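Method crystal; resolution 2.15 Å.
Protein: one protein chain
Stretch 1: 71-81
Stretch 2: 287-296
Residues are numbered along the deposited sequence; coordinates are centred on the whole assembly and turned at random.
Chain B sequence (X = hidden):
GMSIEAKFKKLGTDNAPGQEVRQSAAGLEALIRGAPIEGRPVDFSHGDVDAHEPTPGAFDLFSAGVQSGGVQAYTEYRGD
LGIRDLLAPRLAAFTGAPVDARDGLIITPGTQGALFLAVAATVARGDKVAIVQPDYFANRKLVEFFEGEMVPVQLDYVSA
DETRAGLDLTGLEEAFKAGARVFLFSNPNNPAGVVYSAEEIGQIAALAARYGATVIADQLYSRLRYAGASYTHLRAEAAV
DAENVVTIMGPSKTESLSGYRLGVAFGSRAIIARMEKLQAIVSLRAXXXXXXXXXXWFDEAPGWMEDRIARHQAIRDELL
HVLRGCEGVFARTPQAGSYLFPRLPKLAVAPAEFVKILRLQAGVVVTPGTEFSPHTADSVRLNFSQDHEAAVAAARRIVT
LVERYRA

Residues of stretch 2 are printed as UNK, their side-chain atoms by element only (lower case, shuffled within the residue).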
# COMPACT_ATOMS: atom_id res chain seq x y z
N VAL B 71 -12.16 -16.36 4.57
CA VAL B 71 -10.94 -17.05 4.11
C VAL B 71 -10.21 -16.29 2.98
O VAL B 71 -8.99 -16.36 2.87
CB VAL B 71 -11.26 -18.51 3.65
CG1 VAL B 71 -11.85 -18.51 2.28
CG2 VAL B 71 -10.01 -19.38 3.72
N GLN B 72 -10.96 -15.52 2.17
CA GLN B 72 -10.32 -14.70 1.12
C GLN B 72 -10.00 -13.28 1.61
O GLN B 72 -9.00 -12.72 1.21
CB GLN B 72 -11.19 -14.63 -0.14
CG GLN B 72 -10.46 -14.05 -1.37
CD GLN B 72 -9.29 -14.92 -1.80
OE1 GLN B 72 -9.49 -16.06 -2.21
NE2 GLN B 72 -8.08 -14.39 -1.69
N ALA B 73 -10.87 -12.74 2.46
CA ALA B 73 -10.75 -11.36 2.94
C ALA B 73 -9.52 -11.18 3.78
O ALA B 73 -8.90 -10.11 3.73
CB ALA B 73 -11.99 -10.98 3.75
N TYR B 74 -9.17 -12.22 4.57
CA TYR B 74 -7.96 -12.21 5.40
C TYR B 74 -6.94 -13.27 4.92
O TYR B 74 -7.30 -14.42 4.64
CB TYR B 74 -8.33 -12.44 6.88
CG TYR B 74 -9.03 -11.25 7.51
CD1 TYR B 74 -10.41 -11.08 7.39
CD2 TYR B 74 -8.31 -10.30 8.22
CE1 TYR B 74 -11.05 -9.96 7.98
CE2 TYR B 74 -8.92 -9.22 8.80
CZ TYR B 74 -10.30 -9.05 8.69
OH TYR B 74 -10.87 -7.95 9.27
N THR B 75 -5.69 -12.84 4.77
CA THR B 75 -4.59 -13.72 4.32
C THR B 75 -3.39 -13.40 5.16
O THR B 75 -3.37 -12.37 5.86
CB THR B 75 -4.17 -13.42 2.84
OG1 THR B 75 -3.42 -12.19 2.79
CG2 THR B 75 -5.39 -13.34 1.89
N GLU B 76 -2.37 -14.26 5.07
CA GLU B 76 -1.06 -13.98 5.64
C GLU B 76 -0.58 -12.68 5.05
O GLU B 76 -0.95 -12.35 3.93
CB GLU B 76 -0.09 -15.13 5.30
CG GLU B 76 -0.30 -16.39 6.19
CD GLU B 76 0.60 -17.57 5.82
OE1 GLU B 76 1.72 -17.36 5.28
OE2 GLU B 76 0.20 -18.74 6.14
N TYR B 77 0.23 -11.93 5.79
CA TYR B 77 0.74 -10.63 5.29
C TYR B 77 1.49 -10.75 3.96
O TYR B 77 1.33 -9.92 3.09
CB TYR B 77 1.67 -9.93 6.32
CG TYR B 77 1.06 -9.67 7.68
CD1 TYR B 77 -0.16 -9.04 7.81
CD2 TYR B 77 1.74 -10.05 8.85
CE1 TYR B 77 -0.71 -8.79 9.07
CE2 TYR B 77 1.18 -9.82 10.11
CZ TYR B 77 -0.03 -9.18 10.21
OH TYR B 77 -0.59 -8.96 11.46
N ARG B 78 2.26 -11.82 3.81
CA ARG B 78 2.98 -12.09 2.52
C ARG B 78 2.09 -12.57 1.35
O ARG B 78 2.56 -12.69 0.22
CB ARG B 78 4.13 -13.07 2.74
CG ARG B 78 3.73 -14.48 3.04
CD ARG B 78 4.93 -15.32 3.46
NE ARG B 78 5.45 -14.94 4.77
CZ ARG B 78 6.34 -15.65 5.48
NH1 ARG B 78 6.84 -16.81 5.00
NH2 ARG B 78 6.73 -15.21 6.68
N GLY B 79 0.83 -12.90 1.65
CA GLY B 79 -0.16 -13.21 0.62
C GLY B 79 -0.75 -14.58 0.85
O GLY B 79 -0.12 -15.42 1.48
N ASP B 80 -1.94 -14.79 0.32
CA ASP B 80 -2.64 -16.08 0.40
C ASP B 80 -1.71 -17.27 0.01
O ASP B 80 -1.07 -17.26 -1.04
CB ASP B 80 -3.90 -16.05 -0.48
CG ASP B 80 -4.67 -17.38 -0.46
OD1 ASP B 80 -4.22 -18.37 -1.10
OD2 ASP B 80 -5.71 -17.45 0.20
N LEU B 81 -1.61 -18.25 0.90
CA LEU B 81 -0.72 -19.39 0.72
C LEU B 81 -1.07 -20.22 -0.52
O LEU B 81 -0.22 -20.52 -1.33
CB LEU B 81 -0.75 -20.29 1.95
CG LEU B 81 0.25 -21.48 2.00
CD1 LEU B 81 1.71 -20.99 1.95
CD2 LEU B 81 -0.02 -22.33 3.28
N UNK B 287 -4.81 -6.44 -1.05
CA UNK B 287 -6.26 -6.60 -0.78
C UNK B 287 -6.65 -8.08 -0.89
O UNK B 287 -6.39 -8.74 -1.93
c UNK B 287 -7.10 -5.76 -1.73
N UNK B 288 -7.21 -8.62 0.20
CA UNK B 288 -7.59 -10.01 0.26
C UNK B 288 -8.40 -10.47 -0.95
O UNK B 288 -8.05 -11.46 -1.58
N UNK B 289 -9.45 -9.73 -1.28
CA UNK B 289 -10.32 -10.12 -2.38
C UNK B 289 -9.61 -10.01 -3.71
O UNK B 289 -9.75 -10.90 -4.57
c UNK B 289 -12.80 -10.73 -0.68
c UNK B 289 -13.63 -10.89 0.40
c UNK B 289 -14.03 -8.56 0.47
c UNK B 289 -13.17 -8.40 -0.61
c UNK B 289 -11.60 -9.28 -2.40
o UNK B 289 -15.07 -9.96 2.04
c UNK B 289 -14.24 -9.79 0.98
c UNK B 289 -12.53 -9.48 -1.19
N UNK B 290 -8.80 -8.96 -3.88
CA UNK B 290 -8.02 -8.77 -5.12
C UNK B 290 -7.15 -9.96 -5.41
O UNK B 290 -6.99 -10.34 -6.56
c UNK B 290 -7.14 -7.50 -5.05
o UNK B 290 -7.90 -6.34 -5.22
N UNK B 291 -6.58 -10.56 -4.36
CA UNK B 291 -5.59 -11.63 -4.53
C UNK B 291 -6.14 -12.77 -5.39
O UNK B 291 -5.44 -13.28 -6.25
c UNK B 291 -4.14 -11.20 -2.48
o UNK B 291 -3.16 -12.94 -1.20
c UNK B 291 -3.60 -11.79 -1.21
c UNK B 291 -5.12 -12.15 -3.18
n UNK B 291 -3.64 -11.02 -0.10
N UNK B 292 -7.43 -13.07 -5.21
CA UNK B 292 -8.12 -14.12 -5.93
C UNK B 292 -7.97 -14.05 -7.45
O UNK B 292 -8.02 -15.09 -8.08
c UNK B 292 -9.68 -14.14 -5.55
N UNK B 293 -7.83 -12.84 -8.04
CA UNK B 293 -7.71 -12.75 -9.51
C UNK B 293 -6.40 -13.37 -10.03
O UNK B 293 -6.33 -13.81 -11.18
c UNK B 293 -7.84 -11.30 -10.07
c UNK B 293 -6.59 -10.48 -9.75
c UNK B 293 -9.14 -10.63 -9.56
N UNK B 294 -5.39 -13.46 -9.15
CA UNK B 294 -4.11 -14.07 -9.50
C UNK B 294 -4.18 -15.56 -9.73
O UNK B 294 -3.27 -16.12 -10.32
c UNK B 294 -2.70 -12.31 -8.19
c UNK B 294 -1.83 -12.14 -6.96
c UNK B 294 -3.06 -13.79 -8.40
c UNK B 294 -2.01 -11.74 -9.44
N UNK B 295 -5.28 -16.21 -9.30
CA UNK B 295 -5.49 -17.63 -9.64
C UNK B 295 -5.53 -17.88 -11.17
O UNK B 295 -5.19 -18.99 -11.64
c UNK B 295 -8.28 -18.32 -4.42
n UNK B 295 -7.99 -18.52 -3.13
n UNK B 295 -9.14 -17.34 -4.75
c UNK B 295 -7.87 -18.97 -6.80
n UNK B 295 -7.70 -19.10 -5.34
c UNK B 295 -6.77 -18.16 -8.97
c UNK B 295 -6.71 -18.14 -7.44
N UNK B 296 -5.91 -16.83 -11.92
CA UNK B 296 -5.94 -16.88 -13.39
C UNK B 296 -4.65 -16.42 -14.10
O UNK B 296 -4.55 -16.52 -15.32
O HOH W 1 -6.10 -20.18 -1.95

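Position 287 carries a single side-chain carbon; its CB points away from stretch 1 and stays 7.2 Å from Ala73 O, the nearest atom there. One carbon beyond CA makes this Ala287. Its carbonyl oxygen accepts a backbone hydrogen bond from the N of position 291, 3.0 Å away.

Position 288 has no side-chain atoms at all and is therefore Gly288. Its CA lies 3.7 Å from Ala73 O, and the two CA atoms of Gly288 and Ala73 are 4.4 Å apart, so the backbones nearly touch. A CB at ideal geometry would point toward stretch 1 and fall 2.3 Å from Ala73 O and 2.6 Å from Gln72 O, both clashes; the close packing depends on the bare CA. The carbonyl of Gly288 receives a hydrogen bond from Gln72 NE2, with 2.9 Å between NE2 and Gly288 O.

At position 289 one carbon leads to a ring of six carbons bearing one oxygen. The CA-to-CB bond points away from stretch 1, yet the end of the side chain comes nearer, so that the ring lies beside Ala73 CB and has Gln72 CG at its edge. This is the pattern of a tyrosine, Tyr289. Ala73 CB packs 3.7 Å from Tyr289 CE1, and Gln72 CG is 4.1 Å from Tyr289 CD1.

Position 290 shows one carbon followed by one oxygen, unbranched, directed away and touching nothing on stretch 1. This is Ser290, whose hydroxyl is hydrogen-bonded elsewhere in the structure.

Position 291 has three carbons, the third carrying one oxygen and one nitrogen. The side chain points toward stretch 1, where the nitrogen faces Thr75 OG1 and the oxygen faces Asp80 N. A terminal amide at this length is glutamine, Gln291, and both ends of the amide are used. Gln291 NE2 donates to Thr75 OG1 over 3.1 Å, while Gln291 OE1 accepts from the backbone N of Asp80 at 2.7 Å with a nearly straight N-H...O angle of 170°.

Position 292 bears one carbon, set sideways and 3.9 Å from Gln72 CD, and is Ala292.

Position 293 has three carbons, the first carrying the other two; this beta-branched side chain is Val293, out of reach of stretch 1. Position 294 has four carbons forked at the second, giving Leu294, likewise out of reach.

Position 295 extends through three carbons to a nitrogen and then a carbon holding two more nitrogens, both of which face Gln72 OE1. This guanidinium identifies Arg295. Its NH1 and NH2 both donate to Gln72 OE1, at 2.9 Å from NH1 and 3.0 Å from NH2, so one carbonyl oxygen is gripped by two donors. A water lies 2.7 Å from Asp80 OD1 and 2.8 Å from Arg295 NH2, linking these opposite charges without a direct salt bridge.

Position 296 has no side-chain atoms and no contact: Gly296.

The contact thus combines close backbone packing at Gly288 with two amides spanning the gap. Gln72 gives its NE2 to Gly288 O and its OE1 to Arg295, while Gln291 reaches back to Thr75 and Asp80, so each stretch contributes one glutamine whose donor and acceptor are both satisfied across the interface.

Stretch 2 287-296: AGYSQAVLRG
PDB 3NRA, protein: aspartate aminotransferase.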